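Local coordinates for AvrA (Salmonella typhimurium, PDB 6BE0), which probably transfers acetyl groups from acetyl-CoA to serine and threonine residues of target proteins, as a bacterial effector of the YopJ acetyltransferase family that binds inositol hexakisphosphate, at residues 57-62 / 287-292; 89-92 / 96-99; 99-104 / 112-117. All coordinates share one frame; numbering follows the deposited sequence.

Contact 1 (57-62 / 287-292); sequences GSWIHI and SAHKKR. With IHP (inositol hexakisphosphate), chain B.
W59 meets H289 in an edge-to-face (T-shaped) aromatic pair: the six-membered part of the indole turns its edge to one face of the imidazole, with centroids 4.6 Å apart and ring planes at 67°. The touching edge is the CE3-CZ3 bond. W59 CE3 lies 3.3 Å from H289 NE2 and is displaced toward the rim of the imidazole, while W59 CZ3 comes within 3.4 Å of H289 CE1. The two side chains cross at about a right angle, each leaving its backbone toward the other segment. On the indole, CG sits between the backbone N and the carbonyl carbon (chi1 61°), the rotation that carries the ring to H289. The pair joins the loop between helices 40-55 and 65-82 to the first turn of the C-terminal helix 287-300, and it is buried. W59 also approaches the bound coenzyme A, its side chain about 4 Å away. A water in the plane of the imidazole donates to I62 O at 2.8 Å and makes a weak, longer bond to H289 NE2, so it bridges loop and helix only weakly on the imidazole side. Two residues on, the same helix sends K291 to inositol hexakisphosphate. Its chain bends at chi2 and chi4, and NZ donates to O23 and, at 2.7 Å, to O32 of the ligand, joining the lysines K238, K263 and K196 around its phosphates.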
ATOM      1  N   GLY A  57      -8.619  19.815 -13.367  1.00 48.73           N
ATOM      2  CA  GLY A  57      -7.561  20.056 -12.400  1.00 49.19           C
ATOM      3  C   GLY A  57      -8.025  20.200 -10.961  1.00 49.50           C
ATOM      4  O   GLY A  57      -7.214  20.472 -10.074  1.00 50.21           O
ATOM      5  N   SER A  58      -9.318  20.015 -10.719  1.00 48.24           N
ATOM      6  CA  SER A  58      -9.870  20.163  -9.374  1.00 47.23           C
ATOM      7  C   SER A  58      -9.586  18.944  -8.500  1.00 45.80           C
ATOM      8  O   SER A  58      -9.881  18.950  -7.303  1.00 48.37           O
ATOM      9  CB  SER A  58     -11.379  20.404  -9.440  1.00 47.97           C
ATOM     10  OG  SER A  58     -12.046  19.296 -10.018  1.00 46.71           O
ATOM     11  N   TRP A  59      -9.019  17.901  -9.098  1.00 42.00           N
ATOM     12  CA  TRP A  59      -8.735  16.662  -8.378  1.00 39.95           C
ATOM     13  C   TRP A  59      -7.827  16.888  -7.177  1.00 42.03           C
ATOM     14  O   TRP A  59      -7.932  16.191  -6.167  1.00 40.23           O
ATOM     15  CB  TRP A  59      -8.086  15.635  -9.313  1.00 38.39           C
ATOM     16  CG  TRP A  59      -6.771  16.091  -9.889  1.00 39.73           C
ATOM     17  CD1 TRP A  59      -6.584  16.804 -11.036  1.00 41.15           C
ATOM     18  CD2 TRP A  59      -5.464  15.865  -9.343  1.00 40.26           C
ATOM     19  NE1 TRP A  59      -5.246  17.034 -11.241  1.00 42.46           N
ATOM     20  CE2 TRP A  59      -4.537  16.468 -10.215  1.00 42.04           C
ATOM     21  CE3 TRP A  59      -4.988  15.210  -8.203  1.00 42.36           C
ATOM     22  CZ2 TRP A  59      -3.163  16.437  -9.984  1.00 43.47           C
ATOM     23  CZ3 TRP A  59      -3.622  15.181  -7.975  1.00 42.14           C
ATOM     24  CH2 TRP A  59      -2.727  15.790  -8.862  1.00 43.13           C
ATOM     25  N   ILE A  60      -6.939  17.868  -7.292  1.00 51.43           N
ATOM     26  CA  ILE A  60      -5.887  18.054  -6.303  1.00 54.07           C
ATOM     27  C   ILE A  60      -6.416  18.507  -4.941  1.00 54.87           C
ATOM     28  O   ILE A  60      -5.825  18.176  -3.912  1.00 62.54           O
ATOM     29  CB  ILE A  60      -4.834  19.065  -6.803  1.00 54.06           C
ATOM     30  CG1 ILE A  60      -3.661  19.125  -5.823  1.00 55.90           C
ATOM     31  CG2 ILE A  60      -5.453  20.447  -7.005  1.00 55.34           C
ATOM     32  CD1 ILE A  60      -2.340  19.464  -6.473  1.00 57.53           C
ATOM     33  N   HIS A  61      -7.523  19.249  -4.928  1.00 50.58           N
ATOM     34  CA  HIS A  61      -8.112  19.720  -3.672  1.00 51.76           C
ATOM     35  C   HIS A  61      -9.468  19.064  -3.387  1.00 50.23           C
ATOM     36  O   HIS A  61     -10.310  19.634  -2.694  1.00 52.13           O
ATOM     37  CB  HIS A  61      -8.251  21.250  -3.679  1.00 60.97           C
ATOM     38  CG  HIS A  61      -9.027  21.793  -4.838  1.00 58.95           C
ATOM     39  ND1 HIS A  61     -10.342  21.455  -5.082  1.00 59.65           N
ATOM     40  CD2 HIS A  61      -8.676  22.667  -5.811  1.00 57.32           C
ATOM     41  CE1 HIS A  61     -10.764  22.091  -6.159  1.00 64.31           C
ATOM     42  NE2 HIS A  61      -9.773  22.833  -6.622  1.00 67.38           N
ATOM     43  N   ILE A  62      -9.662  17.861  -3.921  1.00 44.26           N
ATOM     44  CA  ILE A  62     -10.808  17.023  -3.572  1.00 42.68           C
ATOM     45  C   ILE A  62     -10.324  15.811  -2.777  1.00 40.93           C
ATOM     46  O   ILE A  62      -9.286  15.228  -3.094  1.00 39.75           O
ATOM     47  CB  ILE A  62     -11.580  16.551  -4.828  1.00 40.88           C
ATOM     48  CG1 ILE A  62     -12.325  17.727  -5.463  1.00 43.14           C
ATOM     49  CG2 ILE A  62     -12.577  15.442  -4.478  1.00 39.24           C
ATOM     50  CD1 ILE A  62     -12.891  17.432  -6.841  1.00 42.20           C
ATOM     51  N   SER A 287      -1.097   9.211 -11.320  1.00 35.12           N
ATOM     52  CA  SER A 287      -1.078   7.767 -11.527  1.00 34.11           C
ATOM     53  C   SER A 287      -2.056   7.072 -10.585  1.00 32.14           C
ATOM     54  O   SER A 287      -2.889   6.273 -11.016  1.00 33.52           O
ATOM     55  CB  SER A 287       0.332   7.210 -11.324  1.00 37.21           C
ATOM     56  OG  SER A 287       0.424   5.879 -11.800  1.00 35.02           O
ATOM     57  N   ALA A 288      -1.952   7.383  -9.297  1.00 30.29           N
ATOM     58  CA  ALA A 288      -2.831   6.798  -8.293  1.00 28.65           C
ATOM     59  C   ALA A 288      -4.288   7.168  -8.552  1.00 28.40           C
ATOM     60  O   ALA A 288      -5.183   6.343  -8.374  1.00 27.45           O
ATOM     61  CB  ALA A 288      -2.415   7.244  -6.899  1.00 28.65           C
ATOM     62  N   HIS A 289      -4.524   8.405  -8.975  1.00 33.73           N
ATOM     63  CA  HIS A 289      -5.879   8.856  -9.277  1.00 34.21           C
ATOM     64  C   HIS A 289      -6.449   8.094 -10.468  1.00 33.51           C
ATOM     65  O   HIS A 289      -7.641   7.789 -10.507  1.00 33.35           O
ATOM     66  CB  HIS A 289      -5.900  10.361  -9.550  1.00 32.81           C
ATOM     67  CG  HIS A 289      -5.730  11.198  -8.320  1.00 33.73           C
ATOM     68  ND1 HIS A 289      -4.507  11.396  -7.717  1.00 35.10           N
ATOM     69  CD2 HIS A 289      -6.632  11.881  -7.576  1.00 34.01           C
ATOM     70  CE1 HIS A 289      -4.662  12.171  -6.657  1.00 36.30           C
ATOM     71  NE2 HIS A 289      -5.942  12.477  -6.549  1.00 35.50           N
ATOM     72  N   LYS A 290      -5.594   7.784 -11.438  1.00 38.35           N
ATOM     73  CA  LYS A 290      -6.005   6.981 -12.582  1.00 33.90           C
ATOM     74  C   LYS A 290      -6.245   5.536 -12.157  1.00 33.14           C
ATOM     75  O   LYS A 290      -7.123   4.864 -12.697  1.00 34.44           O
ATOM     76  CB  LYS A 290      -4.957   7.041 -13.697  1.00 35.68           C
ATOM     77  CG  LYS A 290      -4.921   8.375 -14.435  1.00 39.80           C
ATOM     78  CD  LYS A 290      -3.716   8.497 -15.360  1.00 39.14           C
ATOM     79  CE  LYS A 290      -3.825   7.577 -16.567  1.00 40.51           C
ATOM     80  NZ  LYS A 290      -2.659   7.727 -17.485  1.00 42.69           N
ATOM     81  N   LYS A 291      -5.473   5.058 -11.183  1.00 35.76           N
ATOM     82  CA  LYS A 291      -5.631   3.689 -10.700  1.00 33.59           C
ATOM     83  C   LYS A 291      -6.978   3.510 -10.006  1.00 31.01           C
ATOM     84  O   LYS A 291      -7.608   2.460 -10.128  1.00 34.70           O
ATOM     85  CB  LYS A 291      -4.498   3.307  -9.743  1.00 32.11           C
ATOM     86  CG  LYS A 291      -4.506   1.832  -9.331  1.00 32.20           C
ATOM     87  CD  LYS A 291      -4.307   0.907 -10.529  1.00 36.73           C
ATOM     88  CE  LYS A 291      -4.333  -0.562 -10.133  1.00 41.25           C
ATOM     89  NZ  LYS A 291      -3.196  -0.936  -9.253  1.00 41.84           N
ATOM     90  N   ARG A 292      -7.413   4.534  -9.276  1.00 34.49           N
ATOM     91  CA  ARG A 292      -8.728   4.512  -8.645  1.00 35.09           C
ATOM     92  C   ARG A 292      -9.806   4.294  -9.700  1.00 36.18           C
ATOM     93  O   ARG A 292     -10.733   3.506  -9.505  1.00 36.16           O
ATOM     94  CB  ARG A 292      -9.000   5.814  -7.882  1.00 33.51           C
ATOM     95  CG  ARG A 292     -10.413   5.896  -7.308  1.00 33.09           C
ATOM     96  CD  ARG A 292     -10.679   7.201  -6.575  1.00 34.51           C
ATOM     97  NE  ARG A 292      -9.883   7.329  -5.354  1.00 34.79           N
ATOM     98  CZ  ARG A 292      -8.811   8.105  -5.219  1.00 36.03           C
ATOM     99  NH1 ARG A 292      -8.371   8.854  -6.225  1.00 39.92           N
ATOM    100  NH2 ARG A 292      -8.171   8.138  -4.059  1.00 38.49           N
TER
HETATM  101  C1  IHP B 301      -1.148  -5.300 -13.616  1.00 78.54           C
HETATM  102  C2  IHP B 301      -1.458  -4.243 -12.563  1.00 69.88           C
HETATM  103  C3  IHP B 301      -1.120  -2.850 -13.069  1.00 67.42           C
HETATM  104  C4  IHP B 301      -1.809  -2.574 -14.388  1.00 79.01           C
HETATM  105  C5  IHP B 301      -1.288  -3.556 -15.421  1.00 73.21           C
HETATM  106  C6  IHP B 301      -1.648  -4.980 -15.023  1.00 78.55           C
HETATM  107  O11 IHP B 301      -1.686  -6.534 -13.174  1.00 69.77           O
HETATM  108  P1  IHP B 301      -0.685  -7.610 -12.553  1.00 75.18           P
HETATM  109  O21 IHP B 301      -1.346  -8.289 -11.375  1.00 93.13           O
HETATM  110  O31 IHP B 301       0.588  -6.947 -12.073  1.00 74.01           O
HETATM  111  O41 IHP B 301      -0.354  -8.639 -13.602  1.00 86.31           O
HETATM  112  O12 IHP B 301      -2.847  -4.320 -12.172  1.00 69.12           O
HETATM  113  P2  IHP B 301      -3.229  -4.698 -10.683  1.00 49.55           P
HETATM  114  O22 IHP B 301      -2.537  -5.971 -10.259  1.00 36.70           O
HETATM  115  O32 IHP B 301      -2.822  -3.597  -9.732  1.00 53.55           O
HETATM  116  O42 IHP B 301      -4.725  -4.904 -10.588  1.00 27.05           O
HETATM  117  O13 IHP B 301      -1.486  -1.877 -12.090  1.00 55.70           O
HETATM  118  P3  IHP B 301      -0.342  -1.083 -11.316  1.00 49.28           P
HETATM  119  O23 IHP B 301      -0.741  -0.897  -9.872  1.00 38.31           O
HETATM  120  O33 IHP B 301       0.970  -1.830 -11.368  1.00 28.69           O
HETATM  121  O43 IHP B 301      -0.160   0.274 -11.943  1.00 37.48           O
HETATM  122  O14 IHP B 301      -1.629  -1.201 -14.782  1.00100.62           O
HETATM  123  P4  IHP B 301      -0.233  -0.574 -15.290  1.00 55.44           P
HETATM  124  O24 IHP B 301      -0.013   0.762 -14.615  1.00 41.12           O
HETATM  125  O34 IHP B 301       0.941  -1.474 -14.977  1.00 48.71           O
HETATM  126  O44 IHP B 301      -0.295  -0.331 -16.773  1.00 48.35           O
HETATM  127  O15 IHP B 301      -1.794  -3.271 -16.726  1.00 75.85           O
HETATM  128  P5  IHP B 301      -0.891  -3.608 -17.984  1.00 52.27           P
HETATM  129  O25 IHP B 301       0.220  -4.556 -17.587  1.00 33.57           O
HETATM  130  O35 IHP B 301      -1.747  -4.253 -19.045  1.00 41.35           O
HETATM  131  O45 IHP B 301      -0.276  -2.351 -18.548  1.00 47.66           O
HETATM  132  O16 IHP B 301      -3.057  -5.181 -15.121  1.00 80.80           O
HETATM  133  P6  IHP B 301      -3.597  -6.422 -15.904  1.00 54.83           P
HETATM  134  O26 IHP B 301      -5.080  -6.276 -16.126  1.00 38.91           O
HETATM  135  O36 IHP B 301      -2.903  -6.534 -17.237  1.00 57.44           O
HETATM  136  O46 IHP B 301      -3.355  -7.684 -15.112  1.00 45.69           O
HETATM  137  O   HOH W   1      -6.724  14.490  -3.846  1.00 30.02           O

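Contact 2 (89-92 / 96-99); sequences KFVM and ELVS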
ATOM      1  N   LYS A  89      -7.692  -9.127   3.545  1.00 37.24           N
ATOM      2  CA  LYS A  89      -8.782  -8.816   4.461  1.00 37.14           C
ATOM      3  C   LYS A  89      -8.847  -7.314   4.707  1.00 39.14           C
ATOM      4  O   LYS A  89      -7.817  -6.658   4.857  1.00 37.02           O
ATOM      5  CB  LYS A  89      -8.604  -9.555   5.790  1.00 38.03           C
ATOM      6  CG  LYS A  89      -8.936 -11.038   5.741  1.00 43.66           C
ATOM      7  CD  LYS A  89     -10.426 -11.261   5.546  1.00 50.14           C
ATOM      8  CE  LYS A  89     -10.813 -12.713   5.761  1.00 43.30           C
ATOM      9  NZ  LYS A  89     -12.258 -12.932   5.480  1.00 44.95           N
ATOM     10  N   PHE A  90     -10.060  -6.775   4.739  1.00 32.56           N
ATOM     11  CA  PHE A  90     -10.266  -5.375   5.082  1.00 32.32           C
ATOM     12  C   PHE A  90     -10.727  -5.266   6.527  1.00 32.58           C
ATOM     13  O   PHE A  90     -11.769  -5.808   6.898  1.00 34.30           O
ATOM     14  CB  PHE A  90     -11.285  -4.728   4.142  1.00 32.31           C
ATOM     15  CG  PHE A  90     -11.623  -3.307   4.501  1.00 32.24           C
ATOM     16  CD1 PHE A  90     -10.624  -2.364   4.673  1.00 37.43           C
ATOM     17  CD2 PHE A  90     -12.941  -2.914   4.654  1.00 35.79           C
ATOM     18  CE1 PHE A  90     -10.934  -1.056   5.001  1.00 39.99           C
ATOM     19  CE2 PHE A  90     -13.258  -1.609   4.979  1.00 40.27           C
ATOM     20  CZ  PHE A  90     -12.253  -0.679   5.152  1.00 38.37           C
ATOM     21  N   VAL A  91      -9.934  -4.575   7.337  1.00 30.00           N
ATOM     22  CA  VAL A  91     -10.247  -4.371   8.747  1.00 30.40           C
ATOM     23  C   VAL A  91     -10.385  -2.877   9.011  1.00 30.29           C
ATOM     24  O   VAL A  91      -9.730  -2.062   8.364  1.00 29.93           O
ATOM     25  CB  VAL A  91      -9.173  -4.987   9.666  1.00 30.72           C
ATOM     26  CG1 VAL A  91      -9.159  -6.501   9.514  1.00 31.04           C
ATOM     27  CG2 VAL A  91      -7.800  -4.404   9.363  1.00 30.45           C
ATOM     28  N   MET A  92     -11.239  -2.527   9.966  1.00 41.45           N
ATOM     29  CA  MET A  92     -11.664  -1.147  10.142  1.00 41.53           C
ATOM     30  C   MET A  92     -11.116  -0.530  11.424  1.00 41.91           C
ATOM     31  O   MET A  92     -11.555   0.541  11.845  1.00 42.24           O
ATOM     32  CB  MET A  92     -13.190  -1.086  10.126  1.00 42.05           C
ATOM     33  CG  MET A  92     -13.792  -1.948   9.023  1.00 41.91           C
ATOM     34  SD  MET A  92     -15.525  -1.602   8.677  1.00 63.51           S
ATOM     35  CE  MET A  92     -15.381  -0.024   7.829  1.00 56.46           C
ATOM     36  N   GLU A  96      -9.171  -4.661  15.270  1.00 40.60           N
ATOM     37  CA  GLU A  96      -9.685  -5.657  14.344  1.00 39.85           C
ATOM     38  C   GLU A  96      -8.543  -6.257  13.528  1.00 39.43           C
ATOM     39  O   GLU A  96      -8.622  -7.403  13.086  1.00 40.88           O
ATOM     40  CB  GLU A  96     -10.739  -5.036  13.425  1.00 39.31           C
ATOM     41  CG  GLU A  96     -11.422  -6.027  12.491  1.00 43.96           C
ATOM     42  CD  GLU A  96     -12.487  -5.377  11.626  1.00 48.39           C
ATOM     43  OE1 GLU A  96     -13.011  -4.313  12.023  1.00 51.95           O
ATOM     44  OE2 GLU A  96     -12.800  -5.928  10.550  1.00 50.26           O
ATOM     45  N   LEU A  97      -7.480  -5.480  13.332  1.00 34.46           N
ATOM     46  CA  LEU A  97      -6.294  -5.971  12.639  1.00 30.95           C
ATOM     47  C   LEU A  97      -5.584  -7.039  13.460  1.00 31.26           C
ATOM     48  O   LEU A  97      -5.351  -8.147  12.976  1.00 31.34           O
ATOM     49  CB  LEU A  97      -5.322  -4.825  12.341  1.00 30.67           C
ATOM     50  CG  LEU A  97      -3.967  -5.231  11.748  1.00 30.53           C
ATOM     51  CD1 LEU A  97      -4.107  -5.593  10.276  1.00 30.33           C
ATOM     52  CD2 LEU A  97      -2.929  -4.136  11.944  1.00 30.43           C
ATOM     53  N   VAL A  98      -5.228  -6.698  14.696  1.00 34.05           N
ATOM     54  CA  VAL A  98      -4.402  -7.581  15.514  1.00 34.43           C
ATOM     55  C   VAL A  98      -5.156  -8.851  15.895  1.00 34.85           C
ATOM     56  O   VAL A  98      -4.558  -9.921  16.010  1.00 35.15           O
ATOM     57  CB  VAL A  98      -3.904  -6.874  16.798  1.00 34.75           C
ATOM     58  CG1 VAL A  98      -2.966  -5.731  16.442  1.00 34.44           C
ATOM     59  CG2 VAL A  98      -5.071  -6.381  17.649  1.00 39.13           C
ATOM     60  N   SER A  99      -6.467  -8.737  16.082  1.00 32.27           N
ATOM     61  CA  SER A  99      -7.290  -9.903  16.377  1.00 32.72           C
ATOM     62  C   SER A  99      -7.451 -10.762  15.124  1.00 32.55           C
ATOM     63  O   SER A  99      -7.612 -11.978  15.217  1.00 32.97           O
ATOM     64  CB  SER A  99      -8.657  -9.483  16.920  1.00 32.99           C
ATOM     65  OG  SER A  99      -9.410  -8.795  15.941  1.00 44.46           O
TER
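V91 and E96 run past each other in opposite directions, and the glutamate's aliphatic part covers the valine: E96 CG lies 3.8 Å from V91 CB. E96 has CG anti to its backbone N (chi1 -175°) and stays extended at chi2, 178°, which carries the carboxylate from the first turn of the helix back to the end of the strand. There OE1 accepts a bond from M92 N that is weak at 3.2 Å although fairly straight, with an N-H...O angle of 160°. OE2 rests against the backbone instead, 3.5 Å from V91 CA. M92 lies beside the glutamate and points the same way, its CB 3.7 Å from E96 OE1, before the end of its chain leads away from the helix. On V91 the two methyls divide the work. CG1, beside the backbone N, touches E96 CG and E96 O, whereas CG2, placed between the backbone N and the carbonyl carbon, packs 3.9 Å from L97 CB. V91 therefore touches two successive helical residues, one with each methyl. This is the short connection from strand to helix in a beta-alpha-beta unit made of strand 88-91, helix 94-106 and strand 111-117. F90 points from the opposite side of the strand toward helix 65-82, V91 also touches V116, and L97 reaches F114, both on the neighbouring parallel strand 111-117.

Contact 3 (99-104 / 112-117); sequences SSIKET and ARFLVN
F114 has CG anti to its carbonyl carbon (chi1 -57°), which lays the far end of the phenyl group against the side of helix 94-106 that carries S100, I101 and T104. T104 adopts a similar first torsion, with OG1 beside its backbone N and CG2 anti to it; the two branches consequently have different targets on the strand. The contact is the second half of a beta-alpha-beta crossover, in which helix 94-106 packs on strand 111-117 after leaving the parallel strand 88-91. The short segments run nearly antiparallel, at 165° between their N-to-C directions, with axes 10.3 Å apart at closest approach.

Three residues on one side of the helix receive the phenyl ring. T104 OG1 stands at the ring edge, in its plane, 3.5 Å from F114 CZ. S100 CB approaches F114 CE2 and I101 CG1 approaches F114 CE1, both obliquely to the ring and at 3.8 and 4.0 Å respectively. I101 and T104 also touch F130 on the next strand, 125-133, which packs against F114 as well. The remaining branch of T104 reaches further back along the strand, where its CG2 meets A112 CB at 3.9 Å. A112 offers only a methyl here, and the helix comes close, with T104 and A112 the nearest CA pair.

S100 turns its CB to the ring, while its OG hydrogen-bonds to E96 O, one turn earlier. The hydroxyl at the ring edge, that of T104, donates to S100 O at 2.8 Å, tilted 32° from the carbonyl plane, while T104 N reaches that same oxygen from the opposite face.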
ATOM      1  N   SER A  99      -6.467  -8.737  16.082  1.00 32.27           N
ATOM      2  CA  SER A  99      -7.290  -9.903  16.377  1.00 32.72           C
ATOM      3  C   SER A  99      -7.451 -10.762  15.124  1.00 32.55           C
ATOM      4  O   SER A  99      -7.612 -11.978  15.217  1.00 32.97           O
ATOM      5  CB  SER A  99      -8.657  -9.483  16.920  1.00 32.99           C
ATOM      6  OG  SER A  99      -9.410  -8.795  15.941  1.00 44.46           O
ATOM      7  N   SER A 100      -7.403 -10.128  13.954  1.00 30.94           N
ATOM      8  CA  SER A 100      -7.439 -10.856  12.688  1.00 30.84           C
ATOM      9  C   SER A 100      -6.093 -11.514  12.413  1.00 30.89           C
ATOM     10  O   SER A 100      -6.030 -12.591  11.823  1.00 31.15           O
ATOM     11  CB  SER A 100      -7.807  -9.931  11.527  1.00 30.40           C
ATOM     12  OG  SER A 100      -9.168  -9.544  11.588  1.00 30.51           O
ATOM     13  N   ILE A 101      -5.014 -10.862  12.835  1.00 30.74           N
ATOM     14  CA  ILE A 101      -3.684 -11.449  12.721  1.00 30.92           C
ATOM     15  C   ILE A 101      -3.612 -12.709  13.582  1.00 31.58           C
ATOM     16  O   ILE A 101      -3.026 -13.713  13.178  1.00 31.92           O
ATOM     17  CB  ILE A 101      -2.577 -10.450  13.137  1.00 30.74           C
ATOM     18  CG1 ILE A 101      -2.421  -9.372  12.064  1.00 30.19           C
ATOM     19  CG2 ILE A 101      -1.238 -11.160  13.336  1.00 31.14           C
ATOM     20  CD1 ILE A 101      -1.556  -8.195  12.477  1.00 30.03           C
ATOM     21  N   LYS A 102      -4.217 -12.652  14.765  1.00 35.74           N
ATOM     22  CA  LYS A 102      -4.261 -13.809  15.650  1.00 36.48           C
ATOM     23  C   LYS A 102      -5.054 -14.943  15.009  1.00 36.74           C
ATOM     24  O   LYS A 102      -4.619 -16.090  15.023  1.00 37.31           O
ATOM     25  CB  LYS A 102      -4.877 -13.437  17.001  1.00 36.89           C
ATOM     26  CG  LYS A 102      -4.678 -14.496  18.077  1.00 38.02           C
ATOM     27  CD  LYS A 102      -5.279 -14.072  19.405  1.00 45.40           C
ATOM     28  CE  LYS A 102      -5.084 -15.151  20.471  1.00 53.15           C
ATOM     29  NZ  LYS A 102      -3.725 -15.127  21.111  1.00 54.15           N
ATOM     30  N   GLU A 103      -6.215 -14.616  14.446  1.00 40.43           N
ATOM     31  CA  GLU A 103      -7.056 -15.615  13.791  1.00 40.72           C
ATOM     32  C   GLU A 103      -6.313 -16.298  12.653  1.00 40.76           C
ATOM     33  O   GLU A 103      -6.305 -17.524  12.549  1.00 42.02           O
ATOM     34  CB  GLU A 103      -8.342 -14.982  13.247  1.00 40.41           C
ATOM     35  CG  GLU A 103      -9.602 -15.332  14.022  1.00 49.50           C
ATOM     36  CD  GLU A 103      -9.821 -16.828  14.136  1.00 49.67           C
ATOM     37  OE1 GLU A 103      -9.701 -17.362  15.259  1.00 50.35           O
ATOM     38  OE2 GLU A 103     -10.110 -17.470  13.106  1.00 47.35           O
ATOM     39  N   THR A 104      -5.691 -15.492  11.800  1.00 32.34           N
ATOM     40  CA  THR A 104      -5.017 -15.994  10.609  1.00 32.40           C
ATOM     41  C   THR A 104      -3.897 -16.964  10.981  1.00 33.00           C
ATOM     42  O   THR A 104      -3.707 -17.988  10.323  1.00 33.49           O
ATOM     43  CB  THR A 104      -4.450 -14.834   9.771  1.00 31.78           C
ATOM     44  OG1 THR A 104      -5.520 -13.965   9.379  1.00 31.35           O
ATOM     45  CG2 THR A 104      -3.747 -15.348   8.525  1.00 31.96           C
ATOM     46  N   ALA A 112      -0.729 -13.722   4.193  1.00 31.65           N
ATOM     47  CA  ALA A 112      -1.946 -12.926   4.127  1.00 31.16           C
ATOM     48  C   ALA A 112      -1.638 -11.434   4.161  1.00 30.58           C
ATOM     49  O   ALA A 112      -0.543 -11.021   4.550  1.00 30.51           O
ATOM     50  CB  ALA A 112      -2.881 -13.297   5.267  1.00 31.13           C
ATOM     51  N   ARG A 113      -2.608 -10.631   3.734  1.00 31.59           N
ATOM     52  CA  ARG A 113      -2.477  -9.179   3.750  1.00 31.12           C
ATOM     53  C   ARG A 113      -3.711  -8.538   4.359  1.00 30.84           C
ATOM     54  O   ARG A 113      -4.796  -9.119   4.349  1.00 31.01           O
ATOM     55  CB  ARG A 113      -2.248  -8.631   2.340  1.00 31.17           C
ATOM     56  CG  ARG A 113      -0.891  -8.972   1.762  1.00 31.49           C
ATOM     57  CD  ARG A 113      -0.914 -10.306   1.040  1.00 32.09           C
ATOM     58  NE  ARG A 113       0.426 -10.852   0.860  1.00 33.39           N
ATOM     59  CZ  ARG A 113       0.683 -12.066   0.383  1.00 33.17           C
ATOM     60  NH1 ARG A 113      -0.313 -12.874   0.036  1.00 33.74           N
ATOM     61  NH2 ARG A 113       1.938 -12.474   0.257  1.00 33.63           N
ATOM     62  N   PHE A 114      -3.535  -7.333   4.887  1.00 29.34           N
ATOM     63  CA  PHE A 114      -4.618  -6.614   5.539  1.00 29.17           C
ATOM     64  C   PHE A 114      -4.638  -5.154   5.128  1.00 28.93           C
ATOM     65  O   PHE A 114      -3.630  -4.467   5.251  1.00 28.80           O
ATOM     66  CB  PHE A 114      -4.480  -6.704   7.057  1.00 29.16           C
ATOM     67  CG  PHE A 114      -4.450  -8.109   7.583  1.00 29.48           C
ATOM     68  CD1 PHE A 114      -3.247  -8.776   7.745  1.00 29.65           C
ATOM     69  CD2 PHE A 114      -5.623  -8.761   7.923  1.00 29.69           C
ATOM     70  CE1 PHE A 114      -3.216 -10.068   8.234  1.00 30.05           C
ATOM     71  CE2 PHE A 114      -5.598 -10.053   8.410  1.00 30.06           C
ATOM     72  CZ  PHE A 114      -4.392 -10.707   8.566  1.00 30.25           C
ATOM     73  N   LEU A 115      -5.783  -4.688   4.635  1.00 28.81           N
ATOM     74  CA  LEU A 115      -6.034  -3.257   4.530  1.00 28.69           C
ATOM     75  C   LEU A 115      -6.678  -2.807   5.828  1.00 28.69           C
ATOM     76  O   LEU A 115      -7.774  -3.256   6.171  1.00 28.88           O
ATOM     77  CB  LEU A 115      -6.936  -2.918   3.341  1.00 28.88           C
ATOM     78  CG  LEU A 115      -6.400  -3.199   1.937  1.00 29.02           C
ATOM     79  CD1 LEU A 115      -7.311  -2.546   0.913  1.00 29.28           C
ATOM     80  CD2 LEU A 115      -4.969  -2.715   1.767  1.00 28.87           C
ATOM     81  N   VAL A 116      -5.992  -1.927   6.549  1.00 28.57           N
ATOM     82  CA  VAL A 116      -6.444  -1.495   7.865  1.00 28.68           C
ATOM     83  C   VAL A 116      -6.664   0.011   7.914  1.00 28.74           C
ATOM     84  O   VAL A 116      -5.771   0.793   7.592  1.00 28.64           O
ATOM     85  CB  VAL A 116      -5.437  -1.908   8.968  1.00 28.67           C
ATOM     86  CG1 VAL A 116      -4.017  -1.454   8.623  1.00 28.52           C
ATOM     87  CG2 VAL A 116      -5.875  -1.375  10.334  1.00 28.89           C
ATOM     88  N   ASN A 117      -7.869   0.407   8.312  1.00 29.00           N
ATOM     89  CA  ASN A 117      -8.146   1.801   8.624  1.00 29.22           C
ATOM     90  C   ASN A 117      -7.688   2.092  10.045  1.00 29.36           C
ATOM     91  O   ASN A 117      -8.329   1.678  11.011  1.00 29.61           O
ATOM     92  CB  ASN A 117      -9.631   2.121   8.468  1.00 29.59           C
ATOM     93  CG  ASN A 117      -9.931   3.596   8.675  1.00 29.94           C
ATOM     94  OD1 ASN A 117      -9.020   4.422   8.747  1.00 29.87           O
ATOM     95  ND2 ASN A 117     -11.211   3.934   8.766  1.00 30.40           N
TER

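In the fold
From the N terminus, the loop 57-62 is met first; its partner 287-292 comes only after 224 intervening residues, so contact 1 closes nearly the whole modelled chain, bringing the loop after helix 40-55 onto the C-terminal helix. Contacts 2 and 3 both fall within that long loop. Contact 2 closes a very short turn from strand 88-91 to helix 94-106, and contact 3 follows from S99, which both share, returning the helix to strand 111-117. The two strands are neighbours, bonded at V91 N to L115 O (2.8 Å). Contacts 1 and 3 lie on opposite sides of the chain's centre, their centres 28 Å apart.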